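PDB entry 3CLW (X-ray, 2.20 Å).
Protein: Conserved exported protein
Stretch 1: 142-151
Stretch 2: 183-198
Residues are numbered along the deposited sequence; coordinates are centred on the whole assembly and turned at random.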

ATOM      1  N   THR A 142      16.546  -3.760  17.536  1.00 35.16           N
ATOM      2  CA  THR A 142      15.843  -3.662  16.254  1.00 35.00           C
ATOM      3  C   THR A 142      16.686  -2.840  15.261  1.00 35.64           C
ATOM      4  O   THR A 142      16.431  -2.847  14.046  1.00 36.13           O
ATOM      5  CB  THR A 142      14.472  -3.016  16.437  1.00 34.97           C
ATOM      6  OG1 THR A 142      14.652  -1.646  16.792  1.00 36.75           O
ATOM      7  CG2 THR A 142      13.674  -3.699  17.548  1.00 33.50           C
ATOM      8  N   VAL A 143      17.685  -2.117  15.781  1.00 35.72           N
ATOM      9  CA  VAL A 143      18.695  -1.516  14.909  1.00 35.36           C
ATOM     10  C   VAL A 143      19.870  -2.494  14.725  1.00 35.68           C
ATOM     11  O   VAL A 143      20.626  -2.790  15.662  1.00 34.97           O
ATOM     12  CB  VAL A 143      19.124  -0.100  15.378  1.00 35.19           C
ATOM     13  CG1 VAL A 143      20.041   0.563  14.328  1.00 35.31           C
ATOM     14  CG2 VAL A 143      17.863   0.790  15.651  1.00 33.11           C
ATOM     15  N   SER A 144      19.971  -3.015  13.501  1.00 36.80           N
ATOM     16  CA  SER A 144      20.989  -3.985  13.124  1.00 37.81           C
ATOM     17  C   SER A 144      22.354  -3.284  13.092  1.00 38.79           C
ATOM     18  O   SER A 144      22.415  -2.060  13.090  1.00 39.53           O
ATOM     19  CB  SER A 144      20.664  -4.574  11.769  1.00 36.89           C
ATOM     20  OG  SER A 144      20.535  -3.521  10.846  1.00 37.82           O
ATOM     21  N   THR A 145      23.436  -4.057  13.075  1.00 39.99           N
ATOM     22  CA  THR A 145      24.770  -3.461  13.083  1.00 41.10           C
ATOM     23  C   THR A 145      25.684  -3.969  11.958  1.00 41.40           C
ATOM     24  O   THR A 145      26.899  -3.822  12.043  1.00 42.35           O
ATOM     25  CB  THR A 145      25.461  -3.608  14.467  1.00 40.65           C
ATOM     26  OG1 THR A 145      25.468  -4.979  14.852  1.00 42.20           O
ATOM     27  CG2 THR A 145      24.740  -2.827  15.526  1.00 40.64           C
ATOM     28  N   ASP A 146      25.092  -4.570  10.924  1.00 41.61           N
ATOM     29  CA  ASP A 146      25.799  -5.007   9.732  1.00 41.02           C
ATOM     30  C   ASP A 146      24.852  -5.256   8.555  1.00 40.92           C
ATOM     31  O   ASP A 146      23.631  -5.272   8.703  1.00 40.63           O
ATOM     32  CB  ASP A 146      26.644  -6.273  10.016  1.00 41.31           C
ATOM     33  CG  ASP A 146      25.799  -7.495  10.352  1.00 42.31           C
ATOM     34  OD1 ASP A 146      25.061  -8.016   9.479  1.00 42.74           O
ATOM     35  OD2 ASP A 146      25.896  -7.950  11.504  1.00 42.28           O
ATOM     36  N   GLN A 147      25.436  -5.451   7.376  1.00 40.31           N
ATOM     37  CA  GLN A 147      24.695  -5.894   6.229  1.00 40.01           C
ATOM     38  C   GLN A 147      25.087  -7.315   5.738  1.00 40.08           C
ATOM     39  O   GLN A 147      25.033  -7.583   4.546  1.00 40.14           O
ATOM     40  CB  GLN A 147      24.793  -4.868   5.108  1.00 39.58           C
ATOM     41  CG  GLN A 147      23.612  -4.953   4.184  1.00 40.68           C
ATOM     42  CD  GLN A 147      23.711  -4.013   3.020  1.00 45.11           C
ATOM     43  OE1 GLN A 147      24.782  -3.501   2.733  1.00 46.14           O
ATOM     44  NE2 GLN A 147      22.591  -3.787   2.325  1.00 44.64           N
ATOM     45  N   ASP A 148      25.426  -8.230   6.651  1.00 40.04           N
ATOM     46  CA  ASP A 148      25.846  -9.595   6.238  1.00 40.66           C
ATOM     47  C   ASP A 148      24.690 -10.476   5.782  1.00 40.21           C
ATOM     48  O   ASP A 148      24.776 -11.165   4.760  1.00 40.46           O
ATOM     49  CB  ASP A 148      26.604 -10.298   7.365  1.00 40.62           C
ATOM     50  CG  ASP A 148      27.843  -9.532   7.804  1.00 43.63           C
ATOM     51  OD1 ASP A 148      28.390  -8.715   7.001  1.00 45.84           O
ATOM     52  OD2 ASP A 148      28.261  -9.745   8.958  1.00 44.58           O
ATOM     53  N   CYS A 149      23.612 -10.426   6.561  1.00 39.73           N
ATOM     54  CA  CYS A 149      22.400 -11.187   6.365  1.00 38.80           C
ATOM     55  C   CYS A 149      21.416 -10.621   7.389  1.00 38.51           C
ATOM     56  O   CYS A 149      21.693  -9.623   8.052  1.00 38.10           O
ATOM     57  CB  CYS A 149      22.647 -12.667   6.651  1.00 38.71           C
ATOM     58  SG  CYS A 149      23.233 -13.001   8.331  1.00 39.41           S
ATOM     59  N   ILE A 150      20.277 -11.291   7.522  1.00 38.34           N
ATOM     60  CA  ILE A 150      19.175 -10.871   8.377  1.00 36.83           C
ATOM     61  C   ILE A 150      19.668 -10.681   9.796  1.00 37.30           C
ATOM     62  O   ILE A 150      20.464 -11.485  10.288  1.00 36.61           O
ATOM     63  CB  ILE A 150      18.031 -11.909   8.309  1.00 37.02           C
ATOM     64  CG1 ILE A 150      16.735 -11.366   8.948  1.00 36.43           C
ATOM     65  CG2 ILE A 150      18.509 -13.304   8.853  1.00 36.46           C
ATOM     66  CD1 ILE A 150      15.477 -12.183   8.639  1.00 35.46           C
ATOM     67  N   ASN A 151      19.234  -9.590  10.438  1.00 36.45           N
ATOM     68  CA  ASN A 151      19.526  -9.383  11.852  1.00 36.98           C
ATOM     69  C   ASN A 151      18.599 -10.265  12.725  1.00 36.79           C
ATOM     70  O   ASN A 151      17.708  -9.761  13.433  1.00 37.41           O
ATOM     71  CB  ASN A 151      19.425  -7.892  12.223  1.00 36.67           C
ATOM     72  CG  ASN A 151      19.754  -7.617  13.685  1.00 37.95           C
ATOM     73  OD1 ASN A 151      20.701  -8.190  14.247  1.00 40.71           O
ATOM     74  ND2 ASN A 151      18.973  -6.725  14.317  1.00 39.91           N
ATOM     75  N   PRO A 183       6.761 -10.844   6.733  1.00 34.54           N
ATOM     76  CA  PRO A 183       7.821 -10.928   7.756  1.00 34.41           C
ATOM     77  C   PRO A 183       8.996  -9.968   7.535  1.00 34.52           C
ATOM     78  O   PRO A 183       9.691  -9.602   8.499  1.00 35.26           O
ATOM     79  CB  PRO A 183       8.278 -12.400   7.667  1.00 34.21           C
ATOM     80  CG  PRO A 183       8.083 -12.743   6.202  1.00 34.01           C
ATOM     81  CD  PRO A 183       6.811 -11.989   5.793  1.00 34.41           C
ATOM     82  N   ASN A 184       9.197  -9.524   6.304  1.00 34.52           N
ATOM     83  CA  ASN A 184      10.394  -8.723   6.001  1.00 35.29           C
ATOM     84  C   ASN A 184      10.069  -7.496   5.173  1.00 34.92           C
ATOM     85  O   ASN A 184       9.286  -7.579   4.209  1.00 35.58           O
ATOM     86  CB  ASN A 184      11.422  -9.568   5.241  1.00 35.39           C
ATOM     87  CG  ASN A 184      11.929 -10.760   6.056  1.00 37.47           C
ATOM     88  OD1 ASN A 184      11.234 -11.786   6.197  1.00 34.47           O
ATOM     89  ND2 ASN A 184      13.158 -10.632   6.597  1.00 37.76           N
ATOM     90  N   ASN A 185      10.659  -6.365   5.558  1.00 33.90           N
ATOM     91  CA  ASN A 185      10.471  -5.118   4.846  1.00 34.00           C
ATOM     92  C   ASN A 185      11.747  -4.638   4.189  1.00 34.02           C
ATOM     93  O   ASN A 185      12.816  -4.623   4.811  1.00 34.31           O
ATOM     94  CB  ASN A 185      10.021  -4.019   5.798  1.00 34.61           C
ATOM     95  CG  ASN A 185       9.788  -2.693   5.085  1.00 34.88           C
ATOM     96  OD1 ASN A 185       8.986  -2.634   4.155  1.00 37.64           O
ATOM     97  ND2 ASN A 185      10.459  -1.618   5.541  1.00 31.33           N
ATOM     98  N   GLU A 186      11.629  -4.216   2.943  1.00 34.01           N
ATOM     99  CA  GLU A 186      12.772  -3.696   2.194  1.00 34.89           C
ATOM    100  C   GLU A 186      14.098  -4.421   2.564  1.00 34.76           C
ATOM    101  O   GLU A 186      15.038  -3.805   3.043  1.00 33.38           O
ATOM    102  CB  GLU A 186      12.836  -2.173   2.350  1.00 33.55           C
ATOM    103  CG  GLU A 186      11.541  -1.505   1.881  1.00 35.13           C
ATOM    104  CD  GLU A 186      11.590   0.020   1.813  1.00 36.48           C
ATOM    105  OE1 GLU A 186      12.539   0.624   2.323  1.00 38.24           O
ATOM    106  OE2 GLU A 186      10.675   0.626   1.221  1.00 38.19           O
ATOM    107  N   PRO A 187      14.151  -5.752   2.345  1.00 35.35           N
ATOM    108  CA  PRO A 187      15.346  -6.514   2.735  1.00 36.60           C
ATOM    109  C   PRO A 187      16.609  -6.180   1.910  1.00 37.37           C
ATOM    110  O   PRO A 187      17.717  -6.495   2.330  1.00 38.55           O
ATOM    111  CB  PRO A 187      14.908  -7.977   2.557  1.00 35.78           C
ATOM    112  CG  PRO A 187      13.896  -7.938   1.510  1.00 36.22           C
ATOM    113  CD  PRO A 187      13.138  -6.625   1.720  1.00 35.46           C
ATOM    114  N   ASN A 188      16.439  -5.494   0.787  1.00 38.59           N
ATOM    115  CA  ASN A 188      17.547  -4.895   0.023  1.00 38.99           C
ATOM    116  C   ASN A 188      18.284  -3.777   0.775  1.00 39.82           C
ATOM    117  O   ASN A 188      19.435  -3.460   0.473  1.00 40.78           O
ATOM    118  CB  ASN A 188      16.985  -4.299  -1.268  1.00 38.78           C
ATOM    119  CG  ASN A 188      15.860  -3.286  -0.999  1.00 39.73           C
ATOM    120  OD1 ASN A 188      14.702  -3.651  -0.735  1.00 37.57           O
ATOM    121  ND2 ASN A 188      16.207  -2.004  -1.066  1.00 38.98           N
ATOM    122  N   GLY A 189      17.621  -3.164   1.745  1.00 39.57           N
ATOM    123  CA  GLY A 189      18.116  -1.932   2.334  1.00 39.96           C
ATOM    124  C   GLY A 189      19.281  -2.101   3.277  1.00 40.50           C
ATOM    125  O   GLY A 189      19.372  -3.096   4.001  1.00 40.44           O
ATOM    126  N   GLN A 190      20.165  -1.111   3.275  1.00 40.80           N
ATOM    127  CA  GLN A 190      21.225  -1.030   4.267  1.00 42.54           C
ATOM    128  C   GLN A 190      20.684  -0.411   5.548  1.00 41.76           C
ATOM    129  O   GLN A 190      20.961   0.744   5.857  1.00 42.86           O
ATOM    130  CB  GLN A 190      22.433  -0.217   3.765  1.00 42.42           C
ATOM    131  CG  GLN A 190      23.692  -0.376   4.629  1.00 43.92           C
ATOM    132  CD  GLN A 190      24.839   0.483   4.122  1.00 45.04           C
ATOM    133  OE1 GLN A 190      24.851   1.684   4.335  1.00 51.05           O
ATOM    134  NE2 GLN A 190      25.795  -0.132   3.432  1.00 48.00           N
ATOM    135  N   TRP A 191      19.958  -1.215   6.314  1.00 41.00           N
ATOM    136  CA  TRP A 191      19.322  -0.766   7.548  1.00 39.74           C
ATOM    137  C   TRP A 191      20.271  -0.460   8.704  1.00 40.40           C
ATOM    138  O   TRP A 191      19.920   0.332   9.595  1.00 39.76           O
ATOM    139  CB  TRP A 191      18.232  -1.757   7.946  1.00 38.37           C
ATOM    140  CG  TRP A 191      17.113  -1.679   6.959  1.00 38.48           C
ATOM    141  CD1 TRP A 191      16.840  -2.562   5.929  1.00 37.72           C
ATOM    142  CD2 TRP A 191      16.143  -0.624   6.850  1.00 37.58           C
ATOM    143  NE1 TRP A 191      15.758  -2.123   5.202  1.00 37.02           N
ATOM    144  CE2 TRP A 191      15.295  -0.949   5.752  1.00 37.71           C
ATOM    145  CE3 TRP A 191      15.900   0.567   7.581  1.00 37.81           C
ATOM    146  CZ2 TRP A 191      14.231  -0.115   5.348  1.00 37.25           C
ATOM    147  CZ3 TRP A 191      14.829   1.389   7.193  1.00 36.44           C
ATOM    148  CH2 TRP A 191      14.015   1.044   6.085  1.00 37.73           C
ATOM    149  N   HIS A 192      21.461  -1.061   8.711  1.00 40.88           N
ATOM    150  CA  HIS A 192      22.381  -0.821   9.842  1.00 42.29           C
ATOM    151  C   HIS A 192      22.905   0.619   9.886  1.00 42.72           C
ATOM    152  O   HIS A 192      23.341   1.078  10.936  1.00 43.09           O
ATOM    153  CB  HIS A 192      23.525  -1.857   9.931  1.00 42.31           C
ATOM    154  CG  HIS A 192      24.648  -1.618   8.972  1.00 43.46           C
ATOM    155  ND1 HIS A 192      24.645  -2.106   7.680  1.00 46.63           N
ATOM    156  CD2 HIS A 192      25.814  -0.943   9.116  1.00 45.07           C
ATOM    157  CE1 HIS A 192      25.769  -1.756   7.075  1.00 45.50           C
ATOM    158  NE2 HIS A 192      26.488  -1.038   7.920  1.00 44.55           N
ATOM    159  N   ALA A 193      22.826   1.324   8.760  1.00 43.41           N
ATOM    160  CA  ALA A 193      23.138   2.763   8.699  1.00 44.55           C
ATOM    161  C   ALA A 193      22.014   3.726   9.208  1.00 44.72           C
ATOM    162  O   ALA A 193      22.130   4.956   9.058  1.00 44.75           O
ATOM    163  CB  ALA A 193      23.534   3.145   7.256  1.00 44.89           C
ATOM    164  N   ASN A 194      20.952   3.180   9.807  1.00 44.02           N
ATOM    165  CA  ASN A 194      19.735   3.956  10.061  1.00 44.00           C
ATOM    166  C   ASN A 194      19.174   3.606  11.434  1.00 43.58           C
ATOM    167  O   ASN A 194      18.798   2.470  11.678  1.00 44.36           O
ATOM    168  CB  ASN A 194      18.724   3.665   8.923  1.00 44.34           C
ATOM    169  CG  ASN A 194      17.353   4.381   9.098  1.00 44.05           C
ATOM    170  OD1 ASN A 194      16.968   4.779  10.186  1.00 45.88           O
ATOM    171  ND2 ASN A 194      16.618   4.501   8.004  1.00 41.92           N
ATOM    172  N   SER A 195      19.151   4.567  12.349  1.00 42.71           N
ATOM    173  CA  SER A 195      18.618   4.315  13.676  1.00 41.05           C
ATOM    174  C   SER A 195      17.338   5.115  13.905  1.00 39.48           C
ATOM    175  O   SER A 195      16.862   5.219  15.030  1.00 37.98           O
ATOM    176  CB  SER A 195      19.653   4.673  14.738  1.00 42.22           C
ATOM    177  OG  SER A 195      19.977   6.040  14.611  1.00 44.50           O
ATOM    178  N   PHE A 196      16.794   5.667  12.824  1.00 38.44           N
ATOM    179  CA  PHE A 196      15.532   6.439  12.860  1.00 39.14           C
ATOM    180  C   PHE A 196      14.300   5.515  13.017  1.00 38.81           C
ATOM    181  O   PHE A 196      13.190   5.961  13.272  1.00 39.69           O
ATOM    182  CB  PHE A 196      15.462   7.315  11.573  1.00 39.11           C
ATOM    183  CG  PHE A 196      14.192   8.142  11.422  1.00 40.12           C
ATOM    184  CD1 PHE A 196      13.917   9.208  12.286  1.00 43.28           C
ATOM    185  CD2 PHE A 196      13.291   7.871  10.387  1.00 43.12           C
ATOM    186  CE1 PHE A 196      12.734   9.974  12.143  1.00 42.80           C
ATOM    187  CE2 PHE A 196      12.119   8.629  10.228  1.00 43.40           C
ATOM    188  CZ  PHE A 196      11.847   9.685  11.113  1.00 41.23           C
ATOM    189  N   GLN A 197      14.531   4.209  12.937  1.00 38.98           N
ATOM    190  CA  GLN A 197      13.517   3.250  12.529  1.00 38.82           C
ATOM    191  C   GLN A 197      14.026   1.810  12.692  1.00 38.15           C
ATOM    192  O   GLN A 197      15.202   1.544  12.452  1.00 37.98           O
ATOM    193  CB  GLN A 197      13.274   3.473  11.035  1.00 38.53           C
ATOM    194  CG  GLN A 197      12.028   2.945  10.594  1.00 39.97           C
ATOM    195  CD  GLN A 197      11.979   2.706   9.097  1.00 37.73           C
ATOM    196  OE1 GLN A 197      12.345   3.558   8.302  1.00 32.77           O
ATOM    197  NE2 GLN A 197      11.424   1.567   8.720  1.00 33.09           N
ATOM    198  N   GLU A 198      13.121   0.893  13.043  1.00 37.71           N
ATOM    199  CA  GLU A 198      13.370  -0.551  13.001  1.00 37.03           C
ATOM    200  C   GLU A 198      13.632  -1.045  11.573  1.00 36.39           C
ATOM    201  O   GLU A 198      13.034  -0.561  10.613  1.00 36.13           O
ATOM    202  CB  GLU A 198      12.173  -1.315  13.567  1.00 37.44           C
ATOM    203  CG  GLU A 198      11.842  -0.990  15.016  1.00 37.01           C
ATOM    204  CD  GLU A 198      10.628  -1.730  15.549  1.00 37.41           C
ATOM    205  OE1 GLU A 198      10.437  -1.719  16.796  1.00 37.36           O
ATOM    206  OE2 GLU A 198       9.860  -2.328  14.737  1.00 36.05           O
TER
HETATM  207  O   HOH W   1      18.480  -1.986  11.335  1.00 36.80           O
HETATM  208  O   HOH W   2      23.726   0.249  13.445  1.00 45.16           O
HETATM  209  O   HOH W   3      22.130  -3.232   6.815  1.00 33.75           O

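No direct hydrogen bond joins these two loops; packing and bridging waters hold them together, burying 590 Å² in all. His-192 is the centrepiece. With chi1 in p and chi2 at -87°, its ring lies along the backbone of Thr-145 to Gln-147, with one face over Asp-146 CA. His-192 ND1 lies 3.5 Å from Gln-147 N, but the angle is too poor for a hydrogen bond. Water 3 serves this nitrogen instead, at 2.9 Å from His-192 ND1, while accepting from His-192 N (3.0 Å) and donating to Asp-146 O (3.2 Å). Water 2 donates to both Ser-144 O and His-192 O, 2.7 Å from each.

Ser-144, in p, sits where the chains come closest, its CA 4.8 Å from His-192 CA; its OG lies 3.5 Å from His-192 CB, and its O receives a CA-H...O contact from His-192 CA (3.5 Å).

Gln-147, extended through chi1 and chi2 (both t), reaches the backbone oxygens of Asn-188 and Gly-189, its NE2 3.7 Å from each O. Buried Val-143, in t, sets CG1 3.5 Å from Asn-194 O and 4.1 Å from Ser-195 CB; its branched, apolar side chain has no polar group to satisfy there. Ile-150 points its CA-CB bond sideways, yet its t,t chain carries CD1 to 3.5 Å from Asn-184 ND2, a reach that isoleucine's longer branch allows from a buried position. At the far end, Thr-142 OG1 packs 3.4 Å from Glu-198 CG, the aliphatic part of an acidic side chain.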